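Local coordinates for RNA polymerase sigma factor SIGMA-28 (FliA) (PDB 1RP3), which probably acts as a flagellar sigma factor that directs RNA polymerase to promoter DNA, and is held inactive here by the anti-sigma factor FlgM, at residues R14-L17 with I18-Y21; E148-F151 with R152-R156. All coordinates share one frame; numbering follows the deposited sequence.

Interaction 1: R14-L17 with I18-Y21; sequences REEL and ILKY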
ATOM      1  N   ARG A  14       7.916 -17.273 -20.104  1.00 45.12           N
ATOM      2  CA  ARG A  14       7.298 -17.169 -18.797  1.00 43.44           C
ATOM      3  C   ARG A  14       8.308 -16.675 -17.747  1.00 44.92           C
ATOM      4  O   ARG A  14       8.066 -15.662 -17.075  1.00 44.20           O
ATOM      5  CB  ARG A  14       6.729 -18.538 -18.413  1.00 43.28           C
ATOM      6  CG  ARG A  14       5.910 -18.576 -17.133  1.00 41.35           C
ATOM      7  CD  ARG A  14       5.486 -19.999 -16.824  1.00 42.09           C
ATOM      8  NE  ARG A  14       4.731 -20.100 -15.580  1.00 42.35           N
ATOM      9  CZ  ARG A  14       4.592 -21.218 -14.875  1.00 43.82           C
ATOM     10  NH1 ARG A  14       5.158 -22.344 -15.290  1.00 45.53           N
ATOM     11  NH2 ARG A  14       3.873 -21.212 -13.759  1.00 42.57           N
ATOM     12  N   GLU A  15       9.459 -17.344 -17.654  1.00 44.20           N
ATOM     13  CA  GLU A  15      10.485 -16.957 -16.684  1.00 45.84           C
ATOM     14  C   GLU A  15      10.995 -15.542 -16.879  1.00 45.11           C
ATOM     15  O   GLU A  15      11.153 -14.795 -15.914  1.00 46.58           O
ATOM     16  CB  GLU A  15      11.636 -17.959 -16.658  1.00 45.62           C
ATOM     17  CG  GLU A  15      11.229 -19.230 -15.929  1.00 53.67           C
ATOM     18  CD  GLU A  15      12.280 -20.334 -15.931  1.00 57.30           C
ATOM     19  OE1 GLU A  15      13.493 -20.029 -16.072  1.00 57.58           O
ATOM     20  OE2 GLU A  15      11.871 -21.512 -15.766  1.00 56.68           O
ATOM     21  N   GLU A  16      11.231 -15.168 -18.127  1.00 43.55           N
ATOM     22  CA  GLU A  16      11.702 -13.830 -18.432  1.00 42.08           C
ATOM     23  C   GLU A  16      10.660 -12.814 -17.988  1.00 39.80           C
ATOM     24  O   GLU A  16      10.993 -11.745 -17.478  1.00 37.36           O
ATOM     25  CB  GLU A  16      11.952 -13.675 -19.936  1.00 43.29           C
ATOM     26  CG  GLU A  16      13.154 -14.457 -20.472  1.00 48.12           C
ATOM     27  CD  GLU A  16      14.465 -14.078 -19.802  1.00 49.13           C
ATOM     28  OE1 GLU A  16      14.617 -12.895 -19.402  1.00 51.25           O
ATOM     29  OE2 GLU A  16      15.341 -14.965 -19.682  1.00 47.60           O
ATOM     30  N   LEU A  17       9.391 -13.164 -18.185  1.00 40.30           N
ATOM     31  CA  LEU A  17       8.282 -12.287 -17.821  1.00 39.36           C
ATOM     32  C   LEU A  17       8.238 -12.124 -16.287  1.00 37.17           C
ATOM     33  O   LEU A  17       8.141 -11.008 -15.786  1.00 34.99           O
ATOM     34  CB  LEU A  17       6.974 -12.847 -18.396  1.00 40.65           C
ATOM     35  CG  LEU A  17       5.871 -11.901 -18.901  1.00 44.36           C
ATOM     36  CD1 LEU A  17       6.436 -10.734 -19.707  1.00 42.98           C
ATOM     37  CD2 LEU A  17       4.895 -12.701 -19.762  1.00 43.27           C
ATOM     38  N   ILE A  18       8.400 -13.227 -15.556  1.00 35.30           N
ATOM     39  CA  ILE A  18       8.412 -13.198 -14.097  1.00 35.06           C
ATOM     40  C   ILE A  18       9.575 -12.335 -13.635  1.00 37.34           C
ATOM     41  O   ILE A  18       9.395 -11.360 -12.904  1.00 35.95           O
ATOM     42  CB  ILE A  18       8.545 -14.625 -13.499  1.00 31.70           C
ATOM     43  CG1 ILE A  18       7.302 -15.448 -13.841  1.00 31.05           C
ATOM     44  CG2 ILE A  18       8.710 -14.567 -11.988  1.00 30.32           C
ATOM     45  CD1 ILE A  18       7.382 -16.898 -13.393  1.00 30.93           C
ATOM     46  N   LEU A  19      10.763 -12.679 -14.117  1.00 39.31           N
ATOM     47  CA  LEU A  19      11.996 -11.965 -13.807  1.00 40.23           C
ATOM     48  C   LEU A  19      11.833 -10.474 -14.064  1.00 37.79           C
ATOM     49  O   LEU A  19      12.187  -9.656 -13.225  1.00 37.70           O
ATOM     50  CB  LEU A  19      13.115 -12.507 -14.696  1.00 43.69           C
ATOM     51  CG  LEU A  19      14.519 -12.795 -14.172  1.00 47.13           C
ATOM     52  CD1 LEU A  19      14.467 -13.495 -12.827  1.00 47.33           C
ATOM     53  CD2 LEU A  19      15.235 -13.684 -15.202  1.00 50.52           C
ATOM     54  N   LYS A  20      11.258 -10.138 -15.215  1.00 35.86           N
ATOM     55  CA  LYS A  20      11.055  -8.752 -15.619  1.00 36.24           C
ATOM     56  C   LYS A  20      10.285  -7.929 -14.600  1.00 35.49           C
ATOM     57  O   LYS A  20      10.637  -6.785 -14.345  1.00 35.16           O
ATOM     58  CB  LYS A  20      10.346  -8.679 -16.982  1.00 36.40           C
ATOM     59  CG  LYS A  20      10.079  -7.259 -17.459  1.00 40.17           C
ATOM     60  CD  LYS A  20       9.349  -7.205 -18.802  1.00 44.00           C
ATOM     61  CE  LYS A  20       9.189  -5.746 -19.254  1.00 46.20           C
ATOM     62  NZ  LYS A  20       8.521  -5.645 -20.583  1.00 47.38           N
ATOM     63  N   TYR A  21       9.264  -8.529 -13.995  1.00 34.02           N
ATOM     64  CA  TYR A  21       8.431  -7.827 -13.031  1.00 33.79           C
ATOM     65  C   TYR A  21       8.751  -7.957 -11.540  1.00 33.04           C
ATOM     66  O   TYR A  21       8.063  -7.370 -10.702  1.00 34.64           O
ATOM     67  CB  TYR A  21       6.966  -8.128 -13.319  1.00 32.58           C
ATOM     68  CG  TYR A  21       6.513  -7.519 -14.622  1.00 35.67           C
ATOM     69  CD1 TYR A  21       6.320  -6.143 -14.728  1.00 36.17           C
ATOM     70  CD2 TYR A  21       6.316  -8.307 -15.761  1.00 35.13           C
ATOM     71  CE1 TYR A  21       5.948  -5.559 -15.936  1.00 38.73           C
ATOM     72  CE2 TYR A  21       5.939  -7.739 -16.975  1.00 38.15           C
ATOM     73  CZ  TYR A  21       5.757  -6.358 -17.056  1.00 38.73           C
ATOM     74  OH  TYR A  21       5.370  -5.782 -18.247  1.00 40.72           O
TER
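The ring of Y21 meets L17 from one turn further along the same helix: CE2 of Y21 lies 4.1 Å from CD1 of L17, and the two side chains run side by side in the same direction. The L17 carbonyl oxygen comes obliquely to the ring, 3.3 Å from CD2 of Y21. One face of the ring carries K20, whose CG stands about 4.2 Å above the plane, offset toward the rim. Y21 is placed there by its first torsion (chi1 -68°), which sets CG beside its own backbone N and opposite the carbonyl carbon. A flat, mostly apolar ring suits this buried site, for L17, I18 and Y21 touch V57, I54 and L53 of helix 42-58, respectively. The pattern is that of an amphipathic alpha-helix, here helix 7-33, in sigma-70 region 2. Its i to i+4 backbone bonds run from I18 N to R14 O, from L19 N to E15 O and from K20 N to E16 O; the bond from Y21 N to L17 O is longer, at 3.3 Å. Beta-branched I18 lays CG1 3.3 Å from the R14 carbonyl oxygen, while its CD1 approaches CG of R14 more loosely. The extended R14 chain carries its guanidinium on to D58, with which NE forms a salt bridge. E16 and K20 are exposed, as befits charged residues, whereas I18 and L19 pack on I11 of the FlgM chain, and R14 and E15 on its L15.

Interaction 2: E148-F151 with R152-R156; sequences EEVF and RDFAR
OE2 of E148 is gripped by two nitrogens of R152, NE at 3.0 Å and NH2 at 3.1 Å. OE2 lies close to the guanidinium plane, and both nitrogens reach it on the syn side of the carboxylate, NE on the syn lone pair and NH2 33° out of the carboxylate plane. The arginine presents its NE-NH2 edge to a single oxygen, with the two flat groups turned 79° apart. A bend at chi2 of E148 and another at chi3 of R152 (-63°) bring the two ends together. E148 OE1 pairs with R85, and R152 NH1 with D82, both on helix 66-85; a short, uncharged serine in place of R152 would probably leave OE2 of E148 and the carboxylate of D82 each without this cationic mate. On another side of the helix the V150 carbonyl oxygen sits 3.7 Å above the centre of the F154 ring, and CG1 of V150 touches CZ of F154 at 3.8 Å. Branched V150 also packs on helix 217-236, while the ring of F151 stacks on F87 of the FlgM chain. An i to i+4 glutamate-arginine salt bridge is a familiar motif of alpha-helices; here, in helix 129-158 of sigma-70 region 3, it is extended by R85 and D82.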
ATOM      1  N   GLU A 148      -9.645  -0.735   0.545  1.00 36.78           N
ATOM      2  CA  GLU A 148      -9.137  -1.562  -0.548  1.00 36.73           C
ATOM      3  C   GLU A 148     -10.261  -2.456  -1.083  1.00 35.70           C
ATOM      4  O   GLU A 148     -10.353  -2.680  -2.284  1.00 34.10           O
ATOM      5  CB  GLU A 148      -7.945  -2.418  -0.076  1.00 37.26           C
ATOM      6  CG  GLU A 148      -7.166  -3.119  -1.206  1.00 37.31           C
ATOM      7  CD  GLU A 148      -7.726  -4.491  -1.583  1.00 38.40           C
ATOM      8  OE1 GLU A 148      -8.367  -5.149  -0.738  1.00 40.18           O
ATOM      9  OE2 GLU A 148      -7.501  -4.931  -2.727  1.00 39.45           O
ATOM     10  N   GLU A 149     -11.110  -2.954  -0.183  1.00 36.28           N
ATOM     11  CA  GLU A 149     -12.240  -3.798  -0.565  1.00 36.87           C
ATOM     12  C   GLU A 149     -13.117  -3.080  -1.586  1.00 36.38           C
ATOM     13  O   GLU A 149     -13.610  -3.696  -2.527  1.00 37.68           O
ATOM     14  CB  GLU A 149     -13.085  -4.156   0.655  1.00 37.70           C
ATOM     15  CG  GLU A 149     -12.633  -5.404   1.384  1.00 43.41           C
ATOM     16  CD  GLU A 149     -13.487  -5.710   2.601  1.00 46.92           C
ATOM     17  OE1 GLU A 149     -14.587  -5.125   2.720  1.00 49.75           O
ATOM     18  OE2 GLU A 149     -13.057  -6.531   3.440  1.00 49.20           O
ATOM     19  N   VAL A 150     -13.287  -1.774  -1.393  1.00 35.84           N
ATOM     20  CA  VAL A 150     -14.090  -0.959  -2.288  1.00 37.19           C
ATOM     21  C   VAL A 150     -13.414  -0.842  -3.646  1.00 37.89           C
ATOM     22  O   VAL A 150     -14.019  -1.138  -4.685  1.00 39.80           O
ATOM     23  CB  VAL A 150     -14.346   0.441  -1.685  1.00 37.61           C
ATOM     24  CG1 VAL A 150     -15.108   1.321  -2.671  1.00 37.21           C
ATOM     25  CG2 VAL A 150     -15.114   0.307  -0.366  1.00 38.76           C
ATOM     26  N   PHE A 151     -12.146  -0.451  -3.633  1.00 38.57           N
ATOM     27  CA  PHE A 151     -11.380  -0.326  -4.863  1.00 38.35           C
ATOM     28  C   PHE A 151     -11.266  -1.641  -5.616  1.00 38.15           C
ATOM     29  O   PHE A 151     -11.141  -1.640  -6.836  1.00 38.10           O
ATOM     30  CB  PHE A 151      -9.990   0.230  -4.581  1.00 39.25           C
ATOM     31  CG  PHE A 151      -9.942   1.710  -4.505  1.00 40.59           C
ATOM     32  CD1 PHE A 151      -9.765   2.466  -5.655  1.00 41.07           C
ATOM     33  CD2 PHE A 151     -10.094   2.358  -3.290  1.00 40.97           C
ATOM     34  CE1 PHE A 151      -9.722   3.848  -5.591  1.00 42.08           C
ATOM     35  CE2 PHE A 151     -10.053   3.737  -3.217  1.00 41.14           C
ATOM     36  CZ  PHE A 151      -9.873   4.485  -4.370  1.00 42.20           C
ATOM     37  N   ARG A 152     -11.255  -2.755  -4.887  1.00 38.42           N
ATOM     38  CA  ARG A 152     -11.172  -4.069  -5.527  1.00 40.78           C
ATOM     39  C   ARG A 152     -12.488  -4.396  -6.233  1.00 43.45           C
ATOM     40  O   ARG A 152     -12.495  -5.045  -7.282  1.00 41.66           O
ATOM     41  CB  ARG A 152     -10.832  -5.176  -4.528  1.00 37.81           C
ATOM     42  CG  ARG A 152     -10.524  -6.484  -5.234  1.00 38.98           C
ATOM     43  CD  ARG A 152     -10.201  -7.614  -4.287  1.00 42.93           C
ATOM     44  NE  ARG A 152      -8.995  -7.354  -3.512  1.00 43.68           N
ATOM     45  CZ  ARG A 152      -8.186  -8.295  -3.045  1.00 42.92           C
ATOM     46  NH1 ARG A 152      -8.430  -9.579  -3.281  1.00 41.83           N
ATOM     47  NH2 ARG A 152      -7.172  -7.945  -2.269  1.00 42.91           N
ATOM     48  N   ASP A 153     -13.600  -3.965  -5.639  1.00 46.93           N
ATOM     49  CA  ASP A 153     -14.917  -4.174  -6.232  1.00 50.39           C
ATOM     50  C   ASP A 153     -14.918  -3.514  -7.613  1.00 50.98           C
ATOM     51  O   ASP A 153     -15.395  -4.100  -8.583  1.00 51.53           O
ATOM     52  CB  ASP A 153     -16.023  -3.557  -5.361  1.00 52.21           C
ATOM     53  CG  ASP A 153     -16.455  -4.462  -4.208  1.00 54.91           C
ATOM     54  OD1 ASP A 153     -16.371  -5.705  -4.335  1.00 55.82           O
ATOM     55  OD2 ASP A 153     -16.906  -3.918  -3.170  1.00 58.53           O
ATOM     56  N   PHE A 154     -14.337  -2.316  -7.708  1.00 51.38           N
ATOM     57  CA  PHE A 154     -14.273  -1.606  -8.983  1.00 51.89           C
ATOM     58  C   PHE A 154     -13.380  -2.361  -9.953  1.00 53.93           C
ATOM     59  O   PHE A 154     -13.782  -2.627 -11.080  1.00 54.53           O
ATOM     60  CB  PHE A 154     -13.721  -0.189  -8.810  1.00 51.69           C
ATOM     61  CG  PHE A 154     -14.536   0.686  -7.895  1.00 53.25           C
ATOM     62  CD1 PHE A 154     -15.906   0.499  -7.750  1.00 54.79           C
ATOM     63  CD2 PHE A 154     -13.925   1.718  -7.184  1.00 54.28           C
ATOM     64  CE1 PHE A 154     -16.663   1.328  -6.911  1.00 55.15           C
ATOM     65  CE2 PHE A 154     -14.669   2.553  -6.345  1.00 55.70           C
ATOM     66  CZ  PHE A 154     -16.042   2.356  -6.208  1.00 55.59           C
ATOM     67  N   ALA A 155     -12.181  -2.724  -9.495  1.00 54.57           N
ATOM     68  CA  ALA A 155     -11.198  -3.443 -10.303  1.00 55.86           C
ATOM     69  C   ALA A 155     -11.692  -4.793 -10.807  1.00 57.64           C
ATOM     70  O   ALA A 155     -11.388  -5.193 -11.929  1.00 56.16           O
ATOM     71  CB  ALA A 155      -9.918  -3.629  -9.514  1.00 56.33           C
ATOM     72  N   ARG A 156     -12.436  -5.499  -9.959  1.00 60.60           N
ATOM     73  CA  ARG A 156     -12.988  -6.807 -10.292  1.00 63.43           C
ATOM     74  C   ARG A 156     -13.908  -6.686 -11.507  1.00 65.62           C
ATOM     75  O   ARG A 156     -14.009  -7.609 -12.325  1.00 66.25           O
ATOM     76  CB  ARG A 156     -13.748  -7.361  -9.082  1.00 64.10           C
ATOM     77  CG  ARG A 156     -14.291  -8.762  -9.240  1.00 66.07           C
ATOM     78  CD  ARG A 156     -14.830  -9.297  -7.914  1.00 69.26           C
ATOM     79  NE  ARG A 156     -13.770  -9.721  -6.997  1.00 70.29           N
ATOM     80  CZ  ARG A 156     -13.610  -9.261  -5.756  1.00 71.91           C
ATOM     81  NH1 ARG A 156     -14.441  -8.344  -5.264  1.00 71.21           N
ATOM     82  NH2 ARG A 156     -12.632  -9.741  -4.991  1.00 70.63           N
TER

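Overall arrangement
Interactions 1 and 2 are both one-turn contacts within single helices, 7-33 and 129-158, and share no element; their centres lie 26 Å apart and their nearest atoms about 17 Å. Each is partly buried, but interaction 2 sits nearer the middle of the chain, 12 Å from its centre against 25 Å. In 14-21 the helix side chains meet mainly through apolar groups, and the charge of R14 is answered by helix 42-58. In 148-156 the helix carries its own ion pair, tied to helix 66-85, beside aromatic packing. FlgM touches both, through aliphatic residues at interaction 1 and a stacked phenylalanine at interaction 2.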